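Local coordinates for uncharacterized protein MJ0236 (Methanocaldococcus jannaschii DSM 2661, PDB 2PHP) that probably joins a hydroxymethylpyrimidine diphosphate to a thiazole phosphate, making thiamine phosphate, through this C-terminal ThiN domain of a bifunctional thiamine biosynthesis enzyme, at residues 44-47 with 48-51; 108-112 with 113-117; 126-129 with 130-133; 134-137 with 138-142; 173-176 with 177-181. One frame throughout, in Å; residues are numbered along the deposited sequence.

Contact 1: residues 44-47 with 48-51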
# COMPACT_ATOMS: atom_id res chain seq x y z
N PRO B 44 16.00 12.32 -24.24
CA PRO B 44 16.46 12.33 -22.85
C PRO B 44 17.98 12.51 -22.72
O PRO B 44 18.75 11.89 -23.45
CB PRO B 44 15.99 10.98 -22.32
CG PRO B 44 16.07 10.10 -23.54
CD PRO B 44 15.47 10.99 -24.62
N LYS B 45 18.39 13.37 -21.79
CA LYS B 45 19.81 13.64 -21.55
C LYS B 45 20.46 12.63 -20.61
O LYS B 45 21.65 12.35 -20.72
CB LYS B 45 19.98 15.06 -21.00
CG LYS B 45 20.57 16.07 -22.00
CD LYS B 45 19.77 16.18 -23.31
CE LYS B 45 20.13 15.10 -24.33
NZ LYS B 45 21.56 15.19 -24.79
N ASP B 46 19.68 12.10 -19.67
CA ASP B 46 20.17 11.11 -18.71
C ASP B 46 18.98 10.47 -18.00
O ASP B 46 17.83 10.87 -18.24
CB ASP B 46 21.11 11.76 -17.68
CG ASP B 46 20.47 12.93 -16.96
OD1 ASP B 46 19.28 12.82 -16.58
OD2 ASP B 46 21.16 13.96 -16.77
N PHE B 47 19.24 9.50 -17.13
CA PHE B 47 18.16 8.80 -16.43
C PHE B 47 17.21 9.71 -15.67
O PHE B 47 16.10 9.32 -15.33
CB PHE B 47 18.74 7.73 -15.49
CG PHE B 47 19.19 8.25 -14.16
CD1 PHE B 47 18.31 8.28 -13.08
CD2 PHE B 47 20.49 8.71 -13.97
CE1 PHE B 47 18.73 8.74 -11.83
CE2 PHE B 47 20.92 9.17 -12.73
CZ PHE B 47 20.03 9.19 -11.66
N LYS B 48 17.65 10.94 -15.41
CA LYS B 48 16.82 11.90 -14.70
C LYS B 48 15.64 12.36 -15.56
O LYS B 48 14.64 12.84 -15.04
CB LYS B 48 17.64 13.12 -14.28
CG LYS B 48 18.78 12.84 -13.31
CD LYS B 48 18.26 12.37 -11.98
CE LYS B 48 19.11 12.91 -10.83
NZ LYS B 48 20.57 12.63 -10.98
N ASP B 49 15.77 12.23 -16.88
CA ASP B 49 14.69 12.62 -17.77
C ASP B 49 13.77 11.43 -17.99
O ASP B 49 12.89 11.47 -18.84
CB ASP B 49 15.24 13.09 -19.12
CG ASP B 49 15.96 14.43 -19.04
OD1 ASP B 49 15.81 15.14 -18.03
OD2 ASP B 49 16.68 14.77 -20.01
N VAL B 50 13.96 10.37 -17.21
CA VAL B 50 13.14 9.16 -17.33
C VAL B 50 12.35 8.90 -16.05
O VAL B 50 12.91 8.90 -14.96
CB VAL B 50 14.02 7.91 -17.61
CG1 VAL B 50 13.13 6.69 -17.84
CG2 VAL B 50 14.92 8.17 -18.81
N ALA B 51 11.04 8.66 -16.19
CA ALA B 51 10.20 8.38 -15.02
C ALA B 51 9.77 6.91 -14.95
O ALA B 51 9.57 6.26 -15.98
CB ALA B 51 8.97 9.27 -15.01
O HOH W 1 18.22 15.21 -16.81
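The carboxylate of Asp49 reaches back across a tight turn to the backbone N of Lys45, and OD2 of Asp49 accepts that N-H at 2.8 Å along an almost straight line (170°). The donor arrives on the anti side of the carboxylate, moderately out of its plane, while CB of Asp49 leans on CB of Pro44. The other oxygen, OD1, takes a hydrogen from water 1, which appears to give its other hydrogen to OD1 of Asp46, an atom less surely placed. If so, the two acidic groups share one donor molecule, which would probably ease their like charges. The short approach of Asp46 OD1 to Lys48 N should be read with the same caution.

Two backbone bonds of the i to i+3 kind mark the turn as 3-10: Asp49 N to Asp46 O at 2.8 Å and Val50 N to Phe47 O at 3.0 Å. CG of Phe47 sits between the backbone N and the carbonyl carbon (chi1 83°), an arrangement that lays the ring alongside the bent chain of Lys48. CD of Lys48 covers one ring face in a CH-pi contact, 4.0 Å from the centroid of Phe47. Replacing Phe47 by alanine would probably deprive the Lys48 methylenes of this face and open a gap beside Glu77 and Ala80.

The turn links two antiparallel neighbours of the mixed sheet, strands 37-40 and 50-53; Asp49 pairs with Leu41 and Val50 with Gly74, while Pro44 and Val50 both rest on Leu84 of helix 77-87.

Contact 2: residues 108-112 with 113-117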
# COMPACT_ATOMS: atom_id res chain seq x y z
N LEU B 108 6.45 -17.85 -30.58
CA LEU B 108 5.09 -17.47 -30.92
C LEU B 108 4.94 -15.98 -31.18
O LEU B 108 3.95 -15.55 -31.75
CB LEU B 108 4.13 -17.87 -29.79
CG LEU B 108 3.88 -19.35 -29.56
CD1 LEU B 108 2.85 -19.52 -28.48
CD2 LEU B 108 3.39 -19.99 -30.84
N LEU B 109 5.93 -15.20 -30.76
CA LEU B 109 5.88 -13.75 -30.94
C LEU B 109 6.59 -13.26 -32.19
O LEU B 109 6.14 -12.29 -32.81
CB LEU B 109 6.48 -13.03 -29.73
CG LEU B 109 5.75 -13.08 -28.39
CD1 LEU B 109 6.46 -12.15 -27.42
CD2 LEU B 109 4.30 -12.65 -28.57
N LYS B 110 7.69 -13.92 -32.55
CA LYS B 110 8.49 -13.53 -33.71
C LYS B 110 7.70 -13.39 -35.01
O LYS B 110 8.24 -12.94 -36.03
CB LYS B 110 9.64 -14.52 -33.89
CG LYS B 110 10.68 -14.41 -32.78
CD LYS B 110 11.92 -15.24 -33.05
CE LYS B 110 13.01 -14.94 -32.02
NZ LYS B 110 14.18 -15.86 -32.10
N ASP B 111 6.43 -13.74 -34.97
CA ASP B 111 5.58 -13.62 -36.15
C ASP B 111 4.68 -12.39 -36.06
O ASP B 111 4.21 -11.87 -37.08
CB ASP B 111 4.73 -14.89 -36.30
CG ASP B 111 5.58 -16.14 -36.49
OD1 ASP B 111 6.30 -16.22 -37.52
OD2 ASP B 111 5.54 -17.03 -35.61
N LYS B 112 4.46 -11.90 -34.84
CA LYS B 112 3.60 -10.73 -34.61
C LYS B 112 4.39 -9.49 -34.19
O LYS B 112 3.86 -8.37 -34.20
CB LYS B 112 2.56 -11.06 -33.53
CG LYS B 112 1.71 -12.27 -33.87
CD LYS B 112 0.86 -12.70 -32.68
CE LYS B 112 0.16 -14.03 -33.02
NZ LYS B 112 -0.86 -14.42 -32.01
N PHE B 113 5.65 -9.69 -33.82
CA PHE B 113 6.48 -8.58 -33.37
C PHE B 113 7.89 -8.61 -33.95
O PHE B 113 8.38 -9.66 -34.35
CB PHE B 113 6.59 -8.60 -31.84
CG PHE B 113 5.30 -8.31 -31.13
CD1 PHE B 113 4.81 -7.01 -31.06
CD2 PHE B 113 4.57 -9.33 -30.54
CE1 PHE B 113 3.61 -6.73 -30.40
CE2 PHE B 113 3.37 -9.06 -29.88
CZ PHE B 113 2.89 -7.75 -29.81
N ALA B 114 8.52 -7.44 -33.99
CA ALA B 114 9.89 -7.33 -34.45
C ALA B 114 10.68 -7.68 -33.20
O ALA B 114 10.52 -7.04 -32.16
CB ALA B 114 10.19 -5.90 -34.88
N VAL B 115 11.52 -8.71 -33.29
CA VAL B 115 12.30 -9.18 -32.16
C VAL B 115 13.80 -9.19 -32.46
O VAL B 115 14.23 -9.50 -33.57
CB VAL B 115 11.87 -10.61 -31.76
CG1 VAL B 115 12.55 -11.02 -30.46
CG2 VAL B 115 10.37 -10.69 -31.64
N SER B 116 14.59 -8.85 -31.45
CA SER B 116 16.04 -8.85 -31.56
C SER B 116 16.58 -9.21 -30.18
O SER B 116 15.83 -9.27 -29.21
CB SER B 116 16.55 -7.48 -32.01
OG SER B 116 17.94 -7.52 -32.23
N SER B 117 17.88 -9.46 -30.09
CA SER B 117 18.46 -9.84 -28.81
C SER B 117 19.97 -9.60 -28.71
O SER B 117 20.59 -9.05 -29.62
CB SER B 117 18.16 -11.31 -28.56
OG SER B 117 18.65 -12.10 -29.62
O HOH W 2 10.43 -11.40 -35.12
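Leu109 and Phe113 form the compact half of this turn, where a weakly bonded helix gives way to a strand. The carbonyl oxygen of Leu109 is gripped twice, by Lys112 N at 2.7 Å and by Phe113 N at 2.8 Å. Among the side chains, CD2 of Leu109 meets the edge of the Phe113 ring, 3.9 Å from its CD2, the two groups slanting across each other. With CG of Phe113 beside its own backbone N (chi1 -67°), one ring face lies against the carbonyl O of Lys112. An alanine at Phe113 is likely to leave the Leu109 methyl without a ring edge to pack on and to uncover part of Ile147.

The solvent side is looser. Lys110 touches Val115 through aliphatic carbon, CG to CG2 at 3.9 Å, the chains crossing at about a right angle. Water 2 bridges the turn here, donating to Lys110 O and to Phe113 O, both at 2.8 Å.

Strand 115-117, an outermost strand of the mixed sheet within this chain, runs parallel to 147-150, whose Ile147 and Tyr149 receive Leu109, Phe113 and Val115; Leu109 also packs on Ile180 of helix 167-185.

Contact 3: residues 126-129 with 130-133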
# COMPACT_ATOMS: atom_id res chain seq x y z
N ASN B 126 34.51 -3.05 -19.67
CA ASN B 126 34.15 -1.67 -19.34
C ASN B 126 32.96 -1.05 -20.05
O ASN B 126 33.05 0.06 -20.59
CB ASN B 126 35.37 -0.77 -19.52
CG ASN B 126 36.54 -1.19 -18.65
OD1 ASN B 126 37.30 -2.09 -19.01
ND2 ASN B 126 36.66 -0.57 -17.48
N VAL B 127 31.84 -1.76 -20.04
CA VAL B 127 30.62 -1.25 -20.64
C VAL B 127 29.47 -1.62 -19.72
O VAL B 127 29.61 -2.48 -18.85
CB VAL B 127 30.33 -1.87 -22.02
CG1 VAL B 127 31.43 -1.49 -23.00
CG2 VAL B 127 30.20 -3.38 -21.90
N SER B 128 28.34 -0.95 -19.91
CA SER B 128 27.14 -1.22 -19.14
C SER B 128 26.37 -2.28 -19.93
O SER B 128 26.06 -2.07 -21.10
CB SER B 128 26.29 0.05 -19.02
OG SER B 128 24.92 -0.26 -18.81
N THR B 129 26.07 -3.40 -19.29
CA THR B 129 25.35 -4.47 -19.97
C THR B 129 24.12 -3.95 -20.71
O THR B 129 23.89 -4.31 -21.87
CB THR B 129 24.87 -5.55 -18.99
OG1 THR B 129 25.95 -5.97 -18.15
CG2 THR B 129 24.33 -6.76 -19.76
N MSE B 130 23.32 -3.12 -20.05
CA MSE B 130 22.09 -2.61 -20.67
C MSE B 130 22.30 -1.66 -21.84
O MSE B 130 21.51 -1.65 -22.78
CB MSE B 130 21.20 -1.94 -19.62
CG MSE B 130 20.56 -2.93 -18.64
SE MSE B 130 19.43 -4.29 -19.49
CE MSE B 130 20.77 -5.69 -19.63
N GLU B 131 23.35 -0.85 -21.80
CA GLU B 131 23.61 0.08 -22.90
C GLU B 131 24.16 -0.71 -24.09
O GLU B 131 23.70 -0.57 -25.22
CB GLU B 131 24.60 1.16 -22.46
CG GLU B 131 24.30 1.73 -21.10
CD GLU B 131 25.23 2.86 -20.70
OE1 GLU B 131 26.44 2.79 -21.01
OE2 GLU B 131 24.75 3.82 -20.05
N TRP B 132 25.16 -1.54 -23.81
CA TRP B 132 25.79 -2.35 -24.83
C TRP B 132 24.83 -3.35 -25.48
O TRP B 132 24.79 -3.47 -26.71
CB TRP B 132 26.98 -3.10 -24.22
CG TRP B 132 27.48 -4.19 -25.08
CD1 TRP B 132 28.34 -4.07 -26.14
CD2 TRP B 132 27.09 -5.57 -25.02
NE1 TRP B 132 28.50 -5.30 -26.75
CE2 TRP B 132 27.75 -6.23 -26.08
CE3 TRP B 132 26.25 -6.30 -24.18
CZ2 TRP B 132 27.59 -7.60 -26.32
CZ3 TRP B 132 26.09 -7.67 -24.42
CH2 TRP B 132 26.76 -8.30 -25.48
N GLY B 133 24.07 -4.06 -24.65
CA GLY B 133 23.13 -5.05 -25.16
C GLY B 133 22.05 -4.45 -26.04
O GLY B 133 21.67 -5.03 -27.06
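Ser128 and Thr129 offer their carbonyl oxygens to the first turn of a helix. Gly133 N reaches Thr129 O at 2.8 Å, tilted out of the carbonyl plane, and Trp132 N meets Ser128 O at 2.9 Å with a nearly straight N-H (170°), the donor lying almost on the extension of the C=O bond.

A second, weaker tier belongs to Glu131. Its backbone N makes a weak bond to Ser128 O and another to Ser128 OG, the latter 3.4 Å long. Ser128 is the N-cap residue, and this weak bond from its hydroxyl is the capping bond: OG stands anti to its backbone N (chi1 155°), a torsion that directs it at the N-H of Glu131. CG of Glu131 lies against the same hydroxyl, 3.1 Å from Ser128 OG. The helix thus begun, 129-141, is the crossover of a beta-alpha-beta unit that runs from strand 115-117 to strand 147-150. The carboxylate of Glu131, close to this positive end, would probably be favoured by the helix dipole.

Outside the cap the hydroxyl of Thr129 bonds to Glu123 OE1, leaving its methyl for packing: CG2 of Thr129 lies 3.7 Å from CE of Met130, a selenomethionine whose bent chain also touches His78 and Ile82 of helix 77-87. The Trp132 side chain is flanked by Val127, whose CG2 comes 4.0 Å from Trp132 CB, and the edge of the indole meets Thr129 O at CE3.

Contact 4: residues 134-137 with 138-142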
# COMPACT_ATOMS: atom_id res chain seq x y z
N THR B 134 21.53 -3.29 -25.63
CA THR B 134 20.49 -2.62 -26.39
C THR B 134 21.08 -2.20 -27.74
O THR B 134 20.47 -2.42 -28.78
CB THR B 134 19.97 -1.38 -25.65
OG1 THR B 134 19.33 -1.78 -24.43
CG2 THR B 134 18.96 -0.62 -26.52
N LYS B 135 22.27 -1.62 -27.70
CA LYS B 135 22.95 -1.18 -28.92
C LYS B 135 23.11 -2.36 -29.87
O LYS B 135 22.66 -2.31 -31.01
CB LYS B 135 24.31 -0.58 -28.57
CG LYS B 135 25.03 0.10 -29.72
CD LYS B 135 26.30 0.77 -29.23
CE LYS B 135 27.04 1.49 -30.35
NZ LYS B 135 28.20 2.25 -29.80
N ILE B 136 23.72 -3.44 -29.39
CA ILE B 136 23.92 -4.63 -30.21
C ILE B 136 22.61 -5.12 -30.83
O ILE B 136 22.54 -5.36 -32.04
CB ILE B 136 24.50 -5.80 -29.38
CG1 ILE B 136 25.94 -5.49 -28.96
CG2 ILE B 136 24.46 -7.09 -30.20
CD1 ILE B 136 26.88 -5.29 -30.12
N ALA B 137 21.58 -5.26 -30.00
CA ALA B 137 20.28 -5.72 -30.46
C ALA B 137 19.70 -4.82 -31.54
O ALA B 137 19.09 -5.30 -32.50
CB ALA B 137 19.31 -5.81 -29.28
N CYS B 138 19.87 -3.52 -31.38
CA CYS B 138 19.34 -2.59 -32.36
C CYS B 138 20.17 -2.59 -33.65
O CYS B 138 19.61 -2.62 -34.75
CB CYS B 138 19.26 -1.18 -31.75
SG CYS B 138 17.93 -1.01 -30.50
N GLU B 139 21.50 -2.59 -33.53
CA GLU B 139 22.36 -2.61 -34.71
C GLU B 139 22.10 -3.90 -35.50
O GLU B 139 22.14 -3.90 -36.73
CB GLU B 139 23.84 -2.54 -34.31
CG GLU B 139 24.19 -1.32 -33.46
CD GLU B 139 25.68 -1.16 -33.21
OE1 GLU B 139 26.36 -2.19 -32.97
OE2 GLU B 139 26.17 -0.01 -33.24
N LYS B 140 21.83 -4.98 -34.78
CA LYS B 140 21.56 -6.27 -35.40
C LYS B 140 20.22 -6.27 -36.14
O LYS B 140 20.05 -6.97 -37.14
CB LYS B 140 21.56 -7.37 -34.34
CG LYS B 140 21.17 -8.74 -34.87
CD LYS B 140 20.83 -9.72 -33.75
CE LYS B 140 22.06 -10.21 -32.97
NZ LYS B 140 22.76 -9.14 -32.20
N PHE B 141 19.27 -5.49 -35.64
CA PHE B 141 17.93 -5.40 -36.23
C PHE B 141 17.85 -4.30 -37.28
O PHE B 141 16.96 -4.31 -38.13
CB PHE B 141 16.90 -5.15 -35.13
CG PHE B 141 15.49 -5.01 -35.63
CD1 PHE B 141 14.78 -6.12 -36.08
CD2 PHE B 141 14.87 -3.77 -35.64
CE1 PHE B 141 13.47 -6.00 -36.54
CE2 PHE B 141 13.55 -3.63 -36.09
CZ PHE B 141 12.85 -4.75 -36.54
N GLY B 142 18.77 -3.35 -37.22
CA GLY B 142 18.76 -2.24 -38.16
C GLY B 142 17.78 -1.17 -37.70
O GLY B 142 17.24 -0.42 -38.52
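Lys135 swings CG away from its backbone N (chi1 -172°), whereas Glu139, one turn on, keeps CG beside its N (chi1 -57°); the two extended chains therefore slant across each other on the exposed face of helix 129-141, the crossover helix of a beta-alpha-beta unit. OE2 of Glu139 lies 3.4 Å from CE of Lys135, but NZ of that lysine stays 4.6 Å from the same oxygen; the opposite charges probably attract weakly, beyond salt-bridge distance.

Lys140 bends back instead: its last two torsions fold the chain so that NZ comes close to CG2 of Ile136, and the ammonium also makes a weak hydrogen bond to Ser117 O. On the buried side SG of Cys138 rests against the methyl of Thr134, 4.1 Å from CG2, while the Thr134 hydroxyl is satisfied by Met130 O. Backbone bonds knit these turns together, Glu139 N to Lys135 O at 2.8 Å and Lys140 N to Ile136 O at 2.9 Å, before the bond from Phe141 N to Ala137 O weakens. Gly142 leaves helical geometry with phi 83°, where a beta carbon would jam against the carbonyl O of Phe141, yet its N still reaches Cys138 O at 2.7 Å.

Contact 5: residues 173-176 with 177-181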
# COMPACT_ATOMS: atom_id res chain seq x y z
N LYS B 173 1.07 -3.64 -26.11
CA LYS B 173 1.84 -4.76 -26.67
C LYS B 173 1.93 -5.89 -25.64
O LYS B 173 1.74 -7.07 -25.98
CB LYS B 173 3.25 -4.32 -27.07
CG LYS B 173 3.31 -3.33 -28.22
CD LYS B 173 4.74 -2.96 -28.57
CE LYS B 173 4.80 -1.75 -29.49
NZ LYS B 173 6.20 -1.40 -29.84
N VAL B 174 2.24 -5.53 -24.40
CA VAL B 174 2.36 -6.50 -23.31
C VAL B 174 1.07 -7.29 -23.12
O VAL B 174 1.11 -8.49 -22.82
CB VAL B 174 2.72 -5.81 -21.97
CG1 VAL B 174 2.49 -6.77 -20.81
CG2 VAL B 174 4.17 -5.34 -21.99
N GLU B 175 -0.07 -6.64 -23.29
CA GLU B 175 -1.35 -7.32 -23.14
C GLU B 175 -1.50 -8.39 -24.22
O GLU B 175 -2.00 -9.48 -23.96
CB GLU B 175 -2.50 -6.32 -23.24
CG GLU B 175 -3.89 -6.94 -23.24
CD GLU B 175 -4.98 -5.89 -23.32
OE1 GLU B 175 -4.86 -4.97 -24.16
OE2 GLU B 175 -5.96 -5.98 -22.55
N VAL B 176 -1.08 -8.06 -25.44
CA VAL B 176 -1.15 -9.01 -26.54
C VAL B 176 -0.29 -10.22 -26.20
O VAL B 176 -0.72 -11.37 -26.34
CB VAL B 176 -0.65 -8.37 -27.86
CG1 VAL B 176 -0.59 -9.41 -28.97
CG2 VAL B 176 -1.58 -7.22 -28.26
N ILE B 177 0.93 -9.95 -25.73
CA ILE B 177 1.87 -11.00 -25.36
C ILE B 177 1.31 -11.85 -24.23
O ILE B 177 1.42 -13.08 -24.25
CB ILE B 177 3.22 -10.39 -24.91
CG1 ILE B 177 3.92 -9.72 -26.09
CG2 ILE B 177 4.11 -11.47 -24.30
CD1 ILE B 177 5.20 -8.99 -25.72
N GLN B 178 0.69 -11.19 -23.26
CA GLN B 178 0.12 -11.86 -22.09
C GLN B 178 -0.96 -12.87 -22.49
O GLN B 178 -1.01 -13.97 -21.95
CB GLN B 178 -0.46 -10.82 -21.13
CG GLN B 178 -1.09 -11.39 -19.87
CD GLN B 178 -0.08 -12.01 -18.93
OE1 GLN B 178 0.77 -11.31 -18.38
NE2 GLN B 178 -0.16 -13.32 -18.74
N LYS B 179 -1.82 -12.48 -23.42
CA LYS B 179 -2.89 -13.38 -23.86
C LYS B 179 -2.36 -14.63 -24.52
O LYS B 179 -2.92 -15.71 -24.35
CB LYS B 179 -3.85 -12.65 -24.80
CG LYS B 179 -4.78 -11.72 -24.04
CD LYS B 179 -5.65 -10.88 -24.96
CE LYS B 179 -6.48 -9.90 -24.15
NZ LYS B 179 -7.22 -8.94 -25.02
N ILE B 180 -1.26 -14.48 -25.25
CA ILE B 180 -0.64 -15.62 -25.91
C ILE B 180 -0.07 -16.51 -24.80
O ILE B 180 -0.28 -17.72 -24.78
CB ILE B 180 0.50 -15.16 -26.85
CG1 ILE B 180 -0.11 -14.37 -28.02
CG2 ILE B 180 1.31 -16.36 -27.33
CD1 ILE B 180 0.93 -13.82 -28.99
N TYR B 181 0.62 -15.88 -23.86
CA TYR B 181 1.21 -16.60 -22.74
C TYR B 181 0.15 -17.36 -21.94
O TYR B 181 0.40 -18.48 -21.49
CB TYR B 181 1.95 -15.64 -21.82
CG TYR B 181 2.73 -16.32 -20.73
CD1 TYR B 181 3.86 -17.09 -21.03
CD2 TYR B 181 2.36 -16.20 -19.40
CE1 TYR B 181 4.59 -17.71 -20.03
CE2 TYR B 181 3.09 -16.81 -18.38
CZ TYR B 181 4.20 -17.56 -18.70
OH TYR B 181 4.92 -18.16 -17.71
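Lys173 O accepts from Ile177 N at 3.0 Å, in the carbonyl plane, one of a run of i to i+4 bonds in the last helix of the chain, 167-185. The next two follow suit: Gln178 N to Val174 O is 2.8 Å and Lys179 N to Glu175 O is 3.1 Å, each with the donor tilted from the carbonyl plane. The bond from Ile180 N to Val176 O is weak, and the next, Tyr181 N to Ile177 O, is sound again at 2.9 Å.

Charged and polar side chains divide according to face. Toward solvent Glu175 and Lys179 lie side by side and point the same way; OE2 of Glu175 stands 4.1 Å from NZ of Lys179, where some attraction is likely, though beyond a salt bridge, while their aliphatic parts touch, CG to CE. Lys173 turns its amine elsewhere, to Asp146 in a salt bridge and to Leu163 O. Gln178, buried, bends at chi2 (69°), and its NE2 is held by Thr28 OG1 and Asn182 OD1.

Apolar packing joins the helix to the sheet and to helix 103-109. Val174 and Ile177 press on Val162 of strand 159-164, and Ile177 also on Ile99 of strand 95-100, whereas Ile180 packs on Leu108 and Leu109. Both isoleucines keep CG1 beside their own backbone N, which lays this carbon over the carbonyl oxygen a turn earlier: Ile177 CG1 is 3.4 Å from Lys173 O, and Ile180 CG1 is 3.5 Å from Val176 O.

How the contacts relate
Contacts 1 and 2 are surface turns leading into strands of the same mixed sheet, on opposite sides of the chain's centre, their centres about 28 Å apart; each uses a water to bridge oxygens. Contacts 3, 4 and 5 are partly buried and centre on helices with repeating backbone bonds, contact 3 including the loop that leads in. Contacts 3 and 4 divide helix 129-141 between them, the first capping its start and the second covering its end. Contact 2 links to two helices by different chemistry: Ser116 OG probably hydrogen-bonds to Ala137 O of contact 4, whereas Leu108 and Leu109 pack apolar side chains on Ile180 of contact 5. Contact 1 touches none of the others.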